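PDB 5V0T: alpha,alpha-trehalose-phosphate synthase (UDP-forming) from Burkholderia xenovorans, which belongs to glycosyltransferase family 20 and has the two-domain GT-B fold, built from two Rossmann-like alpha/beta halves. Local coordinates for residues D53-G58 / A76-D81; S220-I225 / R233-P238. All blocks are in the same frame, centred on the assembly; numbering follows the deposited sequence.

Contact 1 of 2, residues D53-G58 / A76-D81; sequences DVLSSG and ALMRRD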
ATOM      1  N   ASP A  53     -18.533  -2.438   7.868  1.00 22.50           N
ATOM      2  CA  ASP A  53     -19.350  -2.453   9.074  1.00 29.58           C
ATOM      3  C   ASP A  53     -19.228  -3.793   9.791  1.00 29.64           C
ATOM      4  O   ASP A  53     -18.999  -4.836   9.170  1.00 23.58           O
ATOM      5  CB  ASP A  53     -20.818  -2.201   8.739  1.00 33.78           C
ATOM      6  CG  ASP A  53     -21.038  -0.856   8.071  1.00 40.19           C
ATOM      7  OD1 ASP A  53     -20.354   0.118   8.450  1.00 41.85           O
ATOM      8  OD2 ASP A  53     -21.889  -0.793   7.160  1.00 43.97           O
ATOM      9  N   VAL A  54     -19.409  -3.751  11.107  1.00 27.94           N
ATOM     10  CA  VAL A  54     -19.319  -4.926  11.966  1.00 28.96           C
ATOM     11  C   VAL A  54     -20.628  -5.050  12.737  1.00 30.94           C
ATOM     12  O   VAL A  54     -21.108  -4.064  13.311  1.00 31.02           O
ATOM     13  CB  VAL A  54     -18.124  -4.830  12.932  1.00 27.76           C
ATOM     14  CG1 VAL A  54     -18.048  -6.084  13.802  1.00 28.96           C
ATOM     15  CG2 VAL A  54     -16.826  -4.623  12.164  1.00 25.40           C
ATOM     16  N   LEU A  55     -21.192  -6.259  12.770  1.00 30.89           N
ATOM     17  CA  LEU A  55     -22.488  -6.505  13.398  1.00 36.06           C
ATOM     18  C   LEU A  55     -22.318  -7.183  14.754  1.00 39.32           C
ATOM     19  O   LEU A  55     -21.579  -8.165  14.877  1.00 35.67           O
ATOM     20  CB  LEU A  55     -23.373  -7.378  12.507  1.00 31.48           C
ATOM     21  CG  LEU A  55     -23.684  -6.901  11.092  1.00 38.68           C
ATOM     22  CD1 LEU A  55     -24.754  -7.801  10.464  1.00 42.60           C
ATOM     23  CD2 LEU A  55     -24.139  -5.458  11.100  1.00 44.66           C
ATOM     24  N   SER A  56     -23.023  -6.664  15.762  1.00 46.20           N
ATOM     25  CA  SER A  56     -23.082  -7.305  17.073  1.00 45.30           C
ATOM     26  C   SER A  56     -24.076  -8.457  17.098  1.00 48.69           C
ATOM     27  O   SER A  56     -23.939  -9.367  17.922  1.00 60.43           O
ATOM     28  CB  SER A  56     -23.465  -6.286  18.148  1.00 48.15           C
ATOM     29  OG  SER A  56     -22.661  -5.123  18.079  1.00 54.23           O
ATOM     30  N   SER A  57     -25.077  -8.431  16.223  1.00 41.06           N
ATOM     31  CA  SER A  57     -26.113  -9.454  16.184  1.00 41.29           C
ATOM     32  C   SER A  57     -26.787  -9.391  14.819  1.00 45.46           C
ATOM     33  O   SER A  57     -26.509  -8.506  14.007  1.00 50.05           O
ATOM     34  CB  SER A  57     -27.133  -9.266  17.313  1.00 46.27           C
ATOM     35  OG  SER A  57     -27.787  -8.017  17.180  1.00 44.27           O
ATOM     36  N   GLY A  58     -27.687 -10.336  14.582  1.00 43.32           N
ATOM     37  CA  GLY A  58     -28.334 -10.442  13.294  1.00 43.86           C
ATOM     38  C   GLY A  58     -27.482 -11.196  12.288  1.00 48.94           C
ATOM     39  O   GLY A  58     -26.489 -11.850  12.619  1.00 52.15           O
ATOM     40  N   ALA A  76     -21.483  -6.886   5.511  1.00 23.89           N
ATOM     41  CA  ALA A  76     -20.875  -6.698   6.815  1.00 26.57           C
ATOM     42  C   ALA A  76     -20.217  -7.993   7.303  1.00 26.80           C
ATOM     43  O   ALA A  76     -20.438  -9.090   6.773  1.00 25.84           O
ATOM     44  CB  ALA A  76     -21.921  -6.222   7.826  1.00 24.75           C
ATOM     45  N   LEU A  77     -19.406  -7.852   8.340  1.00 25.51           N
ATOM     46  CA  LEU A  77     -18.806  -8.980   9.036  1.00 23.46           C
ATOM     47  C   LEU A  77     -19.441  -9.104  10.414  1.00 25.88           C
ATOM     48  O   LEU A  77     -19.712  -8.094  11.069  1.00 26.41           O
ATOM     49  CB  LEU A  77     -17.286  -8.802   9.178  1.00 23.63           C
ATOM     50  CG  LEU A  77     -16.448  -8.987   7.910  1.00 19.76           C
ATOM     51  CD1 LEU A  77     -15.005  -8.589   8.149  1.00 19.65           C
ATOM     52  CD2 LEU A  77     -16.535 -10.439   7.452  1.00 23.79           C
ATOM     53  N   MET A  78     -19.709 -10.336  10.841  1.00 25.70           N
ATOM     54  CA  MET A  78     -20.051 -10.551  12.240  1.00 26.43           C
ATOM     55  C   MET A  78     -18.848 -10.196  13.110  1.00 26.09           C
ATOM     56  O   MET A  78     -17.696 -10.316  12.681  1.00 25.26           O
ATOM     57  CB  MET A  78     -20.462 -12.007  12.483  1.00 30.14           C
ATOM     58  CG  MET A  78     -21.685 -12.482  11.707  1.00 37.85           C
ATOM     59  SD  MET A  78     -23.145 -11.502  12.089  1.00 50.30           S
ATOM     60  CE  MET A  78     -23.361 -11.851  13.836  1.00 55.22           C
ATOM     61  N   ARG A  79     -19.122  -9.762  14.347  1.00 29.14           N
ATOM     62  CA  ARG A  79     -18.047  -9.394  15.273  1.00 27.11           C
ATOM     63  C   ARG A  79     -17.026 -10.514  15.413  1.00 29.61           C
ATOM     64  O   ARG A  79     -15.816 -10.281  15.356  1.00 24.41           O
ATOM     65  CB  ARG A  79     -18.627  -9.040  16.644  1.00 33.22           C
ATOM     66  CG  ARG A  79     -17.583  -8.884  17.747  1.00 30.41           C
ATOM     67  CD  ARG A  79     -16.702  -7.658  17.507  1.00 34.23           C
ATOM     68  NE  ARG A  79     -17.501  -6.445  17.359  1.00 39.96           N
ATOM     69  CZ  ARG A  79     -17.008  -5.235  17.095  1.00 44.76           C
ATOM     70  NH1 ARG A  79     -15.699  -5.060  16.943  1.00 38.71           N
ATOM     71  NH2 ARG A  79     -17.832  -4.197  16.980  1.00 44.83           N
ATOM     72  N   ARG A  80     -17.499 -11.748  15.572  1.00 27.04           N
ATOM     73  CA  ARG A  80     -16.571 -12.862  15.721  1.00 33.85           C
ATOM     74  C   ARG A  80     -15.735 -13.057  14.459  1.00 25.16           C
ATOM     75  O   ARG A  80     -14.543 -13.368  14.538  1.00 27.93           O
ATOM     76  CB  ARG A  80     -17.343 -14.133  16.064  1.00 31.83           C
ATOM     77  CG  ARG A  80     -16.473 -15.358  16.168  1.00 44.72           C
ATOM     78  CD  ARG A  80     -17.295 -16.651  16.125  1.00 52.85           C
ATOM     79  NE  ARG A  80     -16.430 -17.812  16.327  1.00 55.52           N
ATOM     80  CZ  ARG A  80     -16.571 -18.971  15.697  1.00 61.33           C
ATOM     81  NH1 ARG A  80     -17.551 -19.132  14.813  1.00 63.39           N
ATOM     82  NH2 ARG A  80     -15.727 -19.966  15.947  1.00 62.54           N
ATOM     83  N   ASP A  81     -16.347 -12.879  13.283  1.00 23.64           N
ATOM     84  CA  ASP A  81     -15.600 -12.988  12.035  1.00 22.71           C
ATOM     85  C   ASP A  81     -14.600 -11.848  11.884  1.00 26.93           C
ATOM     86  O   ASP A  81     -13.454 -12.063  11.459  1.00 22.28           O
ATOM     87  CB  ASP A  81     -16.573 -13.014  10.859  1.00 26.22           C
ATOM     88  CG  ASP A  81     -17.440 -14.255  10.867  1.00 31.70           C
ATOM     89  OD1 ASP A  81     -17.066 -15.217  11.567  1.00 29.44           O
ATOM     90  OD2 ASP A  81     -18.484 -14.269  10.188  1.00 30.80           O
TER
HETATM   91  O   HOH W   1     -20.855  -3.487  16.086  1.00 56.72           O
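Val-54 and Leu-77 pair in parallel, as do Leu-55 and Met-78, and the axes of strands 53-55 and 76-78 approach to 4.7 Å at an angle of 36° between their directions. Three backbone bonds alternate across them. Leu-77 N reaches Asp-53 O at 3.2 Å and nearly straight (171°), Leu-55 N reaches Leu-77 O at 2.9 Å, and Arg-79 N reaches Leu-55 O at 3.0 Å in a more bent bond. On the Val-54 side, the methyl CG1 stands over the centre of the Arg-79 guanidinium, 3.6 Å from its CZ. Val-54 puts CG1 anti to its backbone N (chi1 -179°), and the two side chains cross at about a right angle. A water donates to Val-54 O, accepts from Arg-79 NH2 (3.2 Å) and also pairs with Ser-56 OG. On the Leu-55 side, CG of Leu-55 rests on Ala-76 CB at 3.8 Å, while Met-78, bent at both chi2 and chi3, brings CE to 3.4 Å from Gly-58 O. Met-78 is the N-cap residue of helix 79-98, so Arg-79 N finds its acceptor in the neighbouring strand: a parallel pair running into a strand-to-helix junction at the margin of a GT-B mixed sheet.

Contact 2 of 2, residues S220-I225 / R233-P238; sequences SGPLTI and RAAAYP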
ATOM      1  N   SER A 220       6.335 -16.478 -22.756  1.00 72.26           N
ATOM      2  CA  SER A 220       5.186 -15.586 -22.647  1.00 74.60           C
ATOM      3  C   SER A 220       5.466 -14.439 -21.683  1.00 70.59           C
ATOM      4  O   SER A 220       5.018 -13.308 -21.903  1.00 73.38           O
ATOM      5  CB  SER A 220       3.954 -16.376 -22.202  1.00 77.57           C
ATOM      6  OG  SER A 220       2.786 -15.577 -22.259  1.00 77.59           O
ATOM      7  N   GLY A 221       6.214 -14.706 -20.615  1.00 65.55           N
ATOM      8  CA  GLY A 221       6.471 -13.711 -19.603  1.00 56.92           C
ATOM      9  C   GLY A 221       6.395 -14.272 -18.196  1.00 48.87           C
ATOM     10  O   GLY A 221       7.397 -14.323 -17.472  1.00 43.78           O
ATOM     11  N   PRO A 222       5.201 -14.691 -17.769  1.00 38.55           N
ATOM     12  CA  PRO A 222       5.065 -15.239 -16.415  1.00 31.20           C
ATOM     13  C   PRO A 222       5.778 -16.573 -16.277  1.00 32.28           C
ATOM     14  O   PRO A 222       5.892 -17.349 -17.229  1.00 37.15           O
ATOM     15  CB  PRO A 222       3.549 -15.405 -16.236  1.00 27.42           C
ATOM     16  CG  PRO A 222       2.919 -14.613 -17.361  1.00 31.77           C
ATOM     17  CD  PRO A 222       3.911 -14.654 -18.479  1.00 32.80           C
ATOM     18  N   LEU A 223       6.271 -16.828 -15.068  1.00 27.39           N
ATOM     19  CA  LEU A 223       6.832 -18.131 -14.743  1.00 27.15           C
ATOM     20  C   LEU A 223       5.722 -19.170 -14.644  1.00 25.46           C
ATOM     21  O   LEU A 223       4.573 -18.854 -14.336  1.00 32.01           O
ATOM     22  CB  LEU A 223       7.584 -18.074 -13.411  1.00 32.77           C
ATOM     23  CG  LEU A 223       8.539 -16.892 -13.252  1.00 31.56           C
ATOM     24  CD1 LEU A 223       9.174 -16.900 -11.874  1.00 34.04           C
ATOM     25  CD2 LEU A 223       9.600 -16.948 -14.330  1.00 34.49           C
ATOM     26  N   THR A 224       6.076 -20.422 -14.899  1.00 26.73           N
ATOM     27  CA  THR A 224       5.193 -21.543 -14.626  1.00 29.30           C
ATOM     28  C   THR A 224       5.600 -22.173 -13.305  1.00 28.10           C
ATOM     29  O   THR A 224       6.778 -22.490 -13.095  1.00 27.14           O
ATOM     30  CB  THR A 224       5.256 -22.576 -15.749  1.00 36.44           C
ATOM     31  OG1 THR A 224       4.961 -21.928 -16.987  1.00 32.58           O
ATOM     32  CG2 THR A 224       4.245 -23.693 -15.506  1.00 31.91           C
ATOM     33  N   ILE A 225       4.626 -22.345 -12.416  1.00 25.09           N
ATOM     34  CA  ILE A 225       4.840 -22.925 -11.097  1.00 24.74           C
ATOM     35  C   ILE A 225       4.267 -24.338 -11.083  1.00 26.66           C
ATOM     36  O   ILE A 225       3.136 -24.559 -11.535  1.00 28.69           O
ATOM     37  CB  ILE A 225       4.184 -22.081  -9.993  1.00 22.88           C
ATOM     38  CG1 ILE A 225       4.634 -20.615 -10.067  1.00 26.75           C
ATOM     39  CG2 ILE A 225       4.511 -22.681  -8.642  1.00 24.79           C
ATOM     40  CD1 ILE A 225       6.116 -20.421  -9.793  1.00 27.22           C
ATOM     41  N   ARG A 233       0.670 -20.003 -12.900  1.00 25.63           N
ATOM     42  CA  ARG A 233       1.578 -18.994 -13.424  0.52 22.99           C
ATOM     43  C   ARG A 233       1.782 -17.900 -12.384  1.00 21.10           C
ATOM     44  O   ARG A 233       0.900 -17.641 -11.561  1.00 25.87           O
ATOM     45  CB  ARG A 233       1.038 -18.371 -14.724  0.52 27.09           C
ATOM     46  CG  ARG A 233       0.683 -19.379 -15.824  0.52 29.45           C
ATOM     47  CD  ARG A 233       1.919 -20.031 -16.436  0.52 29.31           C
ATOM     48  NE  ARG A 233       2.707 -19.108 -17.254  0.52 30.18           N
ATOM     49  CZ  ARG A 233       2.568 -18.957 -18.568  0.52 36.39           C
ATOM     50  NH1 ARG A 233       1.660 -19.660 -19.228  0.52 37.46           N
ATOM     51  NH2 ARG A 233       3.335 -18.100 -19.226  0.52 38.84           N
ATOM     52  N   ALA A 234       2.941 -17.239 -12.442  1.00 20.86           N
ATOM     53  CA  ALA A 234       3.243 -16.188 -11.478  1.00 19.71           C
ATOM     54  C   ALA A 234       4.171 -15.146 -12.093  1.00 23.11           C
ATOM     55  O   ALA A 234       5.105 -15.494 -12.816  1.00 22.79           O
ATOM     56  CB  ALA A 234       3.877 -16.786 -10.214  1.00 19.68           C
ATOM     57  N   ALA A 235       3.916 -13.869 -11.793  1.00 21.90           N
ATOM     58  CA  ALA A 235       4.715 -12.786 -12.359  1.00 27.57           C
ATOM     59  C   ALA A 235       4.614 -11.561 -11.456  1.00 24.42           C
ATOM     60  O   ALA A 235       3.859 -11.541 -10.481  1.00 20.98           O
ATOM     61  CB  ALA A 235       4.273 -12.444 -13.786  1.00 20.52           C
ATOM     62  N   ALA A 236       5.392 -10.535 -11.800  1.00 19.97           N
ATOM     63  CA  ALA A 236       5.383  -9.259 -11.092  1.00 21.46           C
ATOM     64  C   ALA A 236       4.655  -8.210 -11.925  1.00 24.12           C
ATOM     65  O   ALA A 236       4.860  -8.124 -13.139  1.00 23.05           O
ATOM     66  CB  ALA A 236       6.813  -8.788 -10.786  1.00 18.91           C
ATOM     67  N   TYR A 237       3.800  -7.424 -11.265  1.00 16.47           N
ATOM     68  CA  TYR A 237       3.024  -6.363 -11.915  1.00 18.54           C
ATOM     69  C   TYR A 237       2.977  -5.180 -10.955  1.00 17.37           C
ATOM     70  O   TYR A 237       2.132  -5.135 -10.059  1.00 22.68           O
ATOM     71  CB  TYR A 237       1.600  -6.822 -12.243  1.00 20.26           C
ATOM     72  CG  TYR A 237       1.479  -8.126 -13.010  1.00 25.05           C
ATOM     73  CD1 TYR A 237       1.518  -9.355 -12.350  1.00 23.01           C
ATOM     74  CD2 TYR A 237       1.291  -8.127 -14.383  1.00 19.75           C
ATOM     75  CE1 TYR A 237       1.393 -10.556 -13.046  1.00 24.18           C
ATOM     76  CE2 TYR A 237       1.167  -9.329 -15.099  1.00 24.22           C
ATOM     77  CZ  TYR A 237       1.216 -10.536 -14.412  1.00 27.42           C
ATOM     78  OH  TYR A 237       1.088 -11.724 -15.090  1.00 25.56           O
ATOM     79  N   PRO A 238       3.894  -4.219 -11.086  1.00 21.61           N
ATOM     80  CA  PRO A 238       3.937  -3.102 -10.119  1.00 20.07           C
ATOM     81  C   PRO A 238       2.756  -2.162 -10.317  1.00 22.11           C
ATOM     82  O   PRO A 238       2.545  -1.643 -11.409  1.00 24.84           O
ATOM     83  CB  PRO A 238       5.276  -2.415 -10.430  1.00 19.67           C
ATOM     84  CG  PRO A 238       5.573  -2.786 -11.860  1.00 22.23           C
ATOM     85  CD  PRO A 238       5.001  -4.164 -12.058  1.00 21.77           C
TER
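Leu-223 and Ala-234 form an antiparallel hydrogen-bonded pair, each serving the other as donor and acceptor. Leu-223 N donates to Ala-234 O at 2.9 Å with an N-H...O angle of 139°, and Ala-234 N returns a bond to Leu-223 O at 3.0 Å and 151°. Leu-223 O also receives a CA-H...O contact from Arg-233 CA at 3.1 Å, as Thr-224 and Arg-233 make the adjoining non-hydrogen-bonded pair. Their outward backbone groups are served elsewhere: Thr-224 bonds to Asp-216, Arg-233 to Asp-190 and Leu-192.

The segments belong to a beta hairpin, strands 223-227 and 230-236, which extends the mixed sheet; strand 230-236 lies parallel to 191-194, and strand 214-216 flanks the other arm.

Arg-233 has two conformers, and the contacts of its guanidinium, which hold for the one described here, are therefore tentative. In this conformer the side chain folds back over the hairpin because it bends at chi2 (-71°) and chi3. Its NH2 gives a weak bond, 3.3 Å, to Pro-222 O, an oxygen that also accepts from Ser-218 OG. Leu-223 O and CB of the poorly ordered Ser-220 lie at the edge of the guanidinium in its plane, whereas Thr-224 OG1 sits over one face, 3.6 Å from Arg-233 NE.

Behind the polar groups, Pro-222 CB packs on Ala-235 CB at 3.9 Å, and its CG comes near Tyr-237 OH. That hydroxyl is hydrogen-bonded to Asp-464 of helix 454-466, and the Tyr-237 ring meets Phe-461 of the same helix edge-to-face. On the face carrying Leu-223 and Ala-234, both side chains touch Leu-200 of helix 197-209, while Ile-225 CG1 rests 3.9 Å from Ala-234 CB.

Both contacts bind strands of the same mixed sheet, but at separate places: their centres lie 37 Å apart and their nearest atoms about 25 Å apart. Contact 1 is a surface contact, with a single buried residue among nine that touch; contact 2 is partly buried, with four. Strand direction differs too, parallel in 53-58/76-81 and antiparallel in the hairpin of 220-225/233-238. Each enlists an arginine, yet differently: contact 1 has a methyl over the guanidinium and water at its end, whereas contact 2, in one conformer of its arginine, sets backbone oxygens at the guanidinium edge. Helices 197-209 and 454-466 cover contact 2, while helix 109-126 touches contact 1 through Leu-77, which meets Val-118 and Trp-121.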